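Local coordinates for uncharacterized protein A6V7T0 (Pseudomonas aeruginosa, PDB 3K12) that is of unknown function but belongs to the YjgF-like (endoribonuclease L-PSP) family of small alpha-beta proteins that assemble as trimers, at residues G25-D29 / R40-E44; L66-R70 / L96-I100. All coordinates share one frame; numbering follows the deposited sequence.

Interaction 1: G25-D29 / R40-E44; sequences GQVAD and RQILE
Gln41 and Ile42 on helix 35-52 carry the contact with residues 26-29, which run on from strand 20-26. The amide of Gln41 lies against the methyl of Ala28, Ala28 CB to Gln41 OE1 3.6 Å. Its chain is extended beyond CG (chi2 178°), which carries the amide out to the loop. Gln41 OE1 also sits 3.2 Å from Asp29 N, but the angle is too poor for a hydrogen bond; the oxygen is instead bonded to the backbone N of Asp30. Ile42 follows and takes the larger share. With CG1 beside its own backbone N (chi1 -71°), its two branches divide the work. Ile42 CG1 rests on the peptide after Val27, 3.5 Å from Val27 C, and Ile42 CD1 continues to Gln26 O at 3.6 Å. Ile42 CG2 instead meets Gln26 CB at 3.7 Å. Beyond this aliphatic root the Gln26 amide turns to Asn45 and Gly24 O. Ile42 also touches Val106 and Met108 of strand 106-113, which places it in the helix-sheet interface of this alpha-beta fold. No hydrogen bond joins the two segments directly: they meet by van der Waals packing of Ile42 and the Gln41 amide, and Gln41 bonds to the loop one residue further on, at Asp30.

Interaction 2: L66-R70 / L96-I100; sequences LLAHR and LAELI
Leu67 and Leu96 lie side by side and point the same way from neighbouring parallel strands, their CD2 methyls 3.9 Å apart. Their backbones form a parallel bridge at the ends of strands 60-67 and 91-96, and Ala97 N donates to Leu67 O across 2.9 Å with an N-H...O angle of 158°. The donor stands above the carbonyl plane, 37° out of it. Leu67 O also receives a CA-H...O contact from Leu96 CA at 3.2 Å.

Arg70 meets Leu96 quite differently, crossing it at about a right angle. Its CG is anti to the backbone N and the chain bends at chi3 (-71°), bringing one face of the guanidinium over Leu96 CD1, which is 3.8 Å from Arg70 NH2. The polar rim of that group serves the trimer interface: NH1 and NH2 bond to Ile100 O and Leu99 O of the third subunit.

Leu66 turns to other partners. Leu66 CB touches the Ala97 methyl and lies 3.9 Å from Leu99 CD2, while Leu99 CD1 makes a looser approach to Ala68 CB. Beyond the bridge the backbones remain linked by a nearly straight CA-H...O contact, Ala68 CA to Ala97 O. A water that donates to Ala68 O at 2.7 Å also reaches Ala97 O, though weakly.

One N-H...O hydrogen bond between the segments, supplemented by CA-H...O contacts and a water, thus carries the strand pairing into the loops. Leucine packing covers the join, and Leu96 supports the apolar face of an arginine whose NH1 and NH2 bond to backbone carbonyls of the third subunit.

Both contacts reach the same mixed sheet, but at different places. Interaction 1 joins helix 35-52 to strand 20-26 and the residues that follow it, its centre about 6 Å from the centre of the chain; interaction 2 links the ends of strands 60-67 and 91-96 and the loops beyond, about 15 Å from that centre. Each is partly buried. The chemistry follows the location: helix against strand and loop is held by side-chain packing without a hydrogen bond between the segments, whereas strand beside strand uses backbone pairing. Gly25, which does not touch segment 40-44, makes backbone hydrogen bonds to the second subunit, while interaction 2 meets both other subunits through backbone bonds and through arginine bonds.

Interaction 1: G25-D29 / R40-E44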
loop_
_atom_site.group_PDB
_atom_site.type_symbol
_atom_site.label_atom_id
_atom_site.label_comp_id
_atom_site.label_asym_id
_atom_site.label_seq_id
_atom_site.Cartn_x
_atom_site.Cartn_y
_atom_site.Cartn_z
ATOM N N GLY D 25 -7.875 5.300 -3.645
ATOM C CA GLY D 25 -8.557 5.397 -2.368
ATOM C C GLY D 25 -10.059 5.448 -2.530
ATOM O O GLY D 25 -10.611 6.324 -3.224
ATOM N N GLN D 26 -10.723 4.486 -1.913
ATOM C CA GLN D 26 -12.183 4.376 -1.982
ATOM C C GLN D 26 -12.805 4.706 -0.645
ATOM O O GLN D 26 -12.466 4.087 0.379
ATOM C CB GLN D 26 -12.561 2.944 -2.353
ATOM C CG GLN D 26 -12.184 2.547 -3.783
ATOM C CD GLN D 26 -12.860 3.419 -4.803
ATOM O OE1 GLN D 26 -14.072 3.545 -4.798
ATOM N NE2 GLN D 26 -12.073 4.047 -5.684
ATOM N N VAL D 27 -13.732 5.670 -0.647
ATOM C CA VAL D 27 -14.475 6.063 0.563
ATOM C C VAL D 27 -15.977 6.045 0.248
ATOM O O VAL D 27 -16.357 5.966 -0.915
ATOM C CB VAL D 27 -14.070 7.449 1.073
ATOM C CG1 VAL D 27 -12.580 7.463 1.415
ATOM C CG2 VAL D 27 -14.383 8.511 0.021
ATOM N N ALA D 28 -16.810 6.104 1.281
ATOM C CA ALA D 28 -18.260 6.012 1.080
ATOM C C ALA D 28 -18.792 7.286 0.439
ATOM O O ALA D 28 -18.521 8.377 0.923
ATOM C CB ALA D 28 -18.955 5.782 2.423
ATOM N N ASP D 29 -19.557 7.123 -0.639
ATOM C CA ASP D 29 -20.278 8.244 -1.267
ATOM C C ASP D 29 -21.188 8.968 -0.269
ATOM O O ASP D 29 -21.316 10.196 -0.308
ATOM C CB ASP D 29 -21.130 7.734 -2.420
ATOM C CG ASP D 29 -20.362 7.645 -3.724
ATOM O OD1 ASP D 29 -19.235 8.189 -3.809
ATOM O OD2 ASP D 29 -20.896 7.031 -4.682
ATOM N N ARG D 40 -19.844 -1.480 3.119
ATOM C CA ARG D 40 -20.638 -2.046 2.032
ATOM C C ARG D 40 -20.594 -1.136 0.806
ATOM O O ARG D 40 -20.425 -1.626 -0.303
ATOM C CB ARG D 40 -22.104 -2.137 2.452
ATOM C CG ARG D 40 -22.370 -2.991 3.636
ATOM C CD ARG D 40 -23.836 -2.847 4.178
ATOM N NE ARG D 40 -23.976 -3.837 5.239
ATOM C CZ ARG D 40 -23.942 -5.148 4.987
ATOM N NH1 ARG D 40 -23.998 -6.035 5.962
ATOM N NH2 ARG D 40 -23.850 -5.551 3.732
ATOM N N GLN D 41 -20.799 0.161 1.019
ATOM C CA GLN D 41 -20.740 1.141 -0.089
ATOM C C GLN D 41 -19.422 1.039 -0.858
ATOM O O GLN D 41 -19.410 1.028 -2.097
ATOM C CB GLN D 41 -20.889 2.576 0.387
ATOM C CG GLN D 41 -22.304 2.981 0.835
ATOM C CD GLN D 41 -22.316 4.404 1.330
ATOM O OE1 GLN D 41 -21.966 5.333 0.596
ATOM N NE2 GLN D 41 -22.678 4.590 2.605
ATOM N N ILE D 42 -18.320 0.975 -0.107
ATOM C CA ILE D 42 -16.988 0.906 -0.694
ATOM C C ILE D 42 -16.797 -0.395 -1.445
ATOM O O ILE D 42 -16.352 -0.384 -2.584
ATOM C CB ILE D 42 -15.914 1.096 0.389
ATOM C CG1 ILE D 42 -15.889 2.553 0.875
ATOM C CG2 ILE D 42 -14.521 0.653 -0.136
ATOM C CD1 ILE D 42 -15.203 2.720 2.206
ATOM N N LEU D 43 -17.130 -1.533 -0.819
ATOM C CA LEU D 43 -16.975 -2.788 -1.499
ATOM C C LEU D 43 -17.865 -2.892 -2.724
ATOM O O LEU D 43 -17.469 -3.506 -3.720
ATOM C CB LEU D 43 -17.206 -3.974 -0.552
ATOM C CG LEU D 43 -16.128 -4.107 0.548
ATOM C CD1 LEU D 43 -16.633 -5.095 1.623
ATOM C CD2 LEU D 43 -14.846 -4.632 -0.045
ATOM N N GLU D 44 -19.072 -2.292 -2.658
ATOM C CA GLU D 44 -19.899 -2.304 -3.863
ATOM C C GLU D 44 -19.294 -1.477 -4.996
ATOM O O GLU D 44 -19.333 -1.912 -6.158
ATOM C CB GLU D 44 -21.325 -1.842 -3.613
ATOM C CG GLU D 44 -22.065 -1.811 -4.930
ATOM C CD GLU D 44 -23.537 -1.660 -4.792
ATOM O OE1 GLU D 44 -24.261 -2.428 -5.466
ATOM O OE2 GLU D 44 -23.952 -0.765 -4.032
#

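Interaction 2: L66-R70 / L96-I100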
loop_
_atom_site.group_PDB
_atom_site.type_symbol
_atom_site.label_atom_id
_atom_site.label_comp_id
_atom_site.label_asym_id
_atom_site.label_seq_id
_atom_site.Cartn_x
_atom_site.Cartn_y
_atom_site.Cartn_z
ATOM N N LEU D 66 -7.663 1.540 5.751
ATOM C CA LEU D 66 -7.368 2.625 6.684
ATOM C C LEU D 66 -8.651 2.863 7.469
ATOM O O LEU D 66 -9.658 3.258 6.900
ATOM C CB LEU D 66 -6.906 3.885 5.918
ATOM C CG LEU D 66 -5.850 3.668 4.832
ATOM C CD1 LEU D 66 -5.644 4.968 4.058
ATOM C CD2 LEU D 66 -4.542 3.245 5.512
ATOM N N LEU D 67 -8.595 2.614 8.771
ATOM C CA LEU D 67 -9.782 2.633 9.618
ATOM C C LEU D 67 -9.716 3.847 10.527
ATOM O O LEU D 67 -8.707 4.066 11.177
ATOM C CB LEU D 67 -9.857 1.321 10.412
ATOM C CG LEU D 67 -11.047 1.170 11.360
ATOM C CD1 LEU D 67 -12.377 1.014 10.616
ATOM C CD2 LEU D 67 -10.834 -0.117 12.159
ATOM N N ALA D 68 -10.782 4.651 10.575
ATOM C CA ALA D 68 -10.732 5.896 11.352
ATOM C C ALA D 68 -10.795 5.702 12.872
ATOM O O ALA D 68 -10.162 6.464 13.605
ATOM C CB ALA D 68 -11.832 6.865 10.894
ATOM N N HIS D 69 -11.555 4.702 13.319
ATOM C CA HIS D 69 -11.903 4.541 14.736
ATOM C C HIS D 69 -11.825 3.083 15.135
ATOM O O HIS D 69 -12.450 2.212 14.515
ATOM C CB HIS D 69 -13.322 5.053 15.015
ATOM C CG HIS D 69 -13.575 6.450 14.553
ATOM N ND1 HIS D 69 -13.000 7.552 15.152
ATOM C CD2 HIS D 69 -14.353 6.923 13.552
ATOM C CE1 HIS D 69 -13.407 8.645 14.529
ATOM N NE2 HIS D 69 -14.226 8.291 13.556
ATOM N N ARG D 70 -11.085 2.825 16.215
ATOM C CA ARG D 70 -10.888 1.478 16.742
ATOM C C ARG D 70 -12.184 0.715 17.003
ATOM O O ARG D 70 -12.266 -0.487 16.721
ATOM C CB ARG D 70 -10.094 1.565 18.047
ATOM C CG ARG D 70 -9.919 0.221 18.716
ATOM C CD ARG D 70 -8.994 0.341 19.902
ATOM N NE ARG D 70 -7.614 0.574 19.477
ATOM C CZ ARG D 70 -6.829 -0.364 18.949
ATOM N NH1 ARG D 70 -7.296 -1.599 18.758
ATOM N NH2 ARG D 70 -5.584 -0.057 18.601
ATOM N N LEU D 96 -5.050 1.993 11.951
ATOM C CA LEU D 96 -5.874 3.158 12.236
ATOM C C LEU D 96 -5.209 4.354 11.579
ATOM O O LEU D 96 -3.966 4.468 11.562
ATOM C CB LEU D 96 -6.015 3.351 13.749
ATOM C CG LEU D 96 -6.786 2.235 14.473
ATOM C CD1 LEU D 96 -6.814 2.452 15.994
ATOM C CD2 LEU D 96 -8.215 2.075 13.996
ATOM N N ALA D 97 -6.018 5.214 10.973
ATOM C CA ALA D 97 -5.486 6.382 10.281
ATOM C C ALA D 97 -6.454 7.542 10.402
ATOM O O ALA D 97 -7.659 7.334 10.518
ATOM C CB ALA D 97 -5.214 6.063 8.815
ATOM N N GLU D 98 -5.914 8.763 10.407
ATOM C CA GLU D 98 -6.727 9.963 10.233
ATOM C C GLU D 98 -6.947 10.220 8.736
ATOM O O GLU D 98 -5.989 10.382 7.976
ATOM C CB GLU D 98 -6.081 11.184 10.907
ATOM C CG GLU D 98 -6.976 12.424 10.896
ATOM C CD GLU D 98 -6.385 13.610 11.685
ATOM O OE1 GLU D 98 -5.292 13.461 12.284
ATOM O OE2 GLU D 98 -7.014 14.696 11.683
ATOM N N LEU D 99 -8.212 10.235 8.328
ATOM C CA LEU D 99 -8.582 10.442 6.934
ATOM C C LEU D 99 -8.893 11.913 6.691
ATOM O O LEU D 99 -9.084 12.695 7.647
ATOM C CB LEU D 99 -9.769 9.540 6.528
ATOM C CG LEU D 99 -9.540 8.078 6.952
ATOM C CD1 LEU D 99 -10.752 7.245 6.639
ATOM C CD2 LEU D 99 -8.306 7.471 6.267
ATOM N N ILE D 100 -8.932 12.297 5.421
ATOM C CA ILE D 100 -9.060 13.714 5.104
ATOM C C ILE D 100 -10.423 14.271 5.542
ATOM O O ILE D 100 -10.489 15.366 6.120
ATOM C CB ILE D 100 -8.785 13.991 3.613
ATOM C CG1 ILE D 100 -7.338 13.643 3.229
ATOM C CG2 ILE D 100 -9.023 15.455 3.280
ATOM C CD1 ILE D 100 -6.260 14.301 4.060
HETATM O O HOH W 1 -9.503 8.947 12.891
#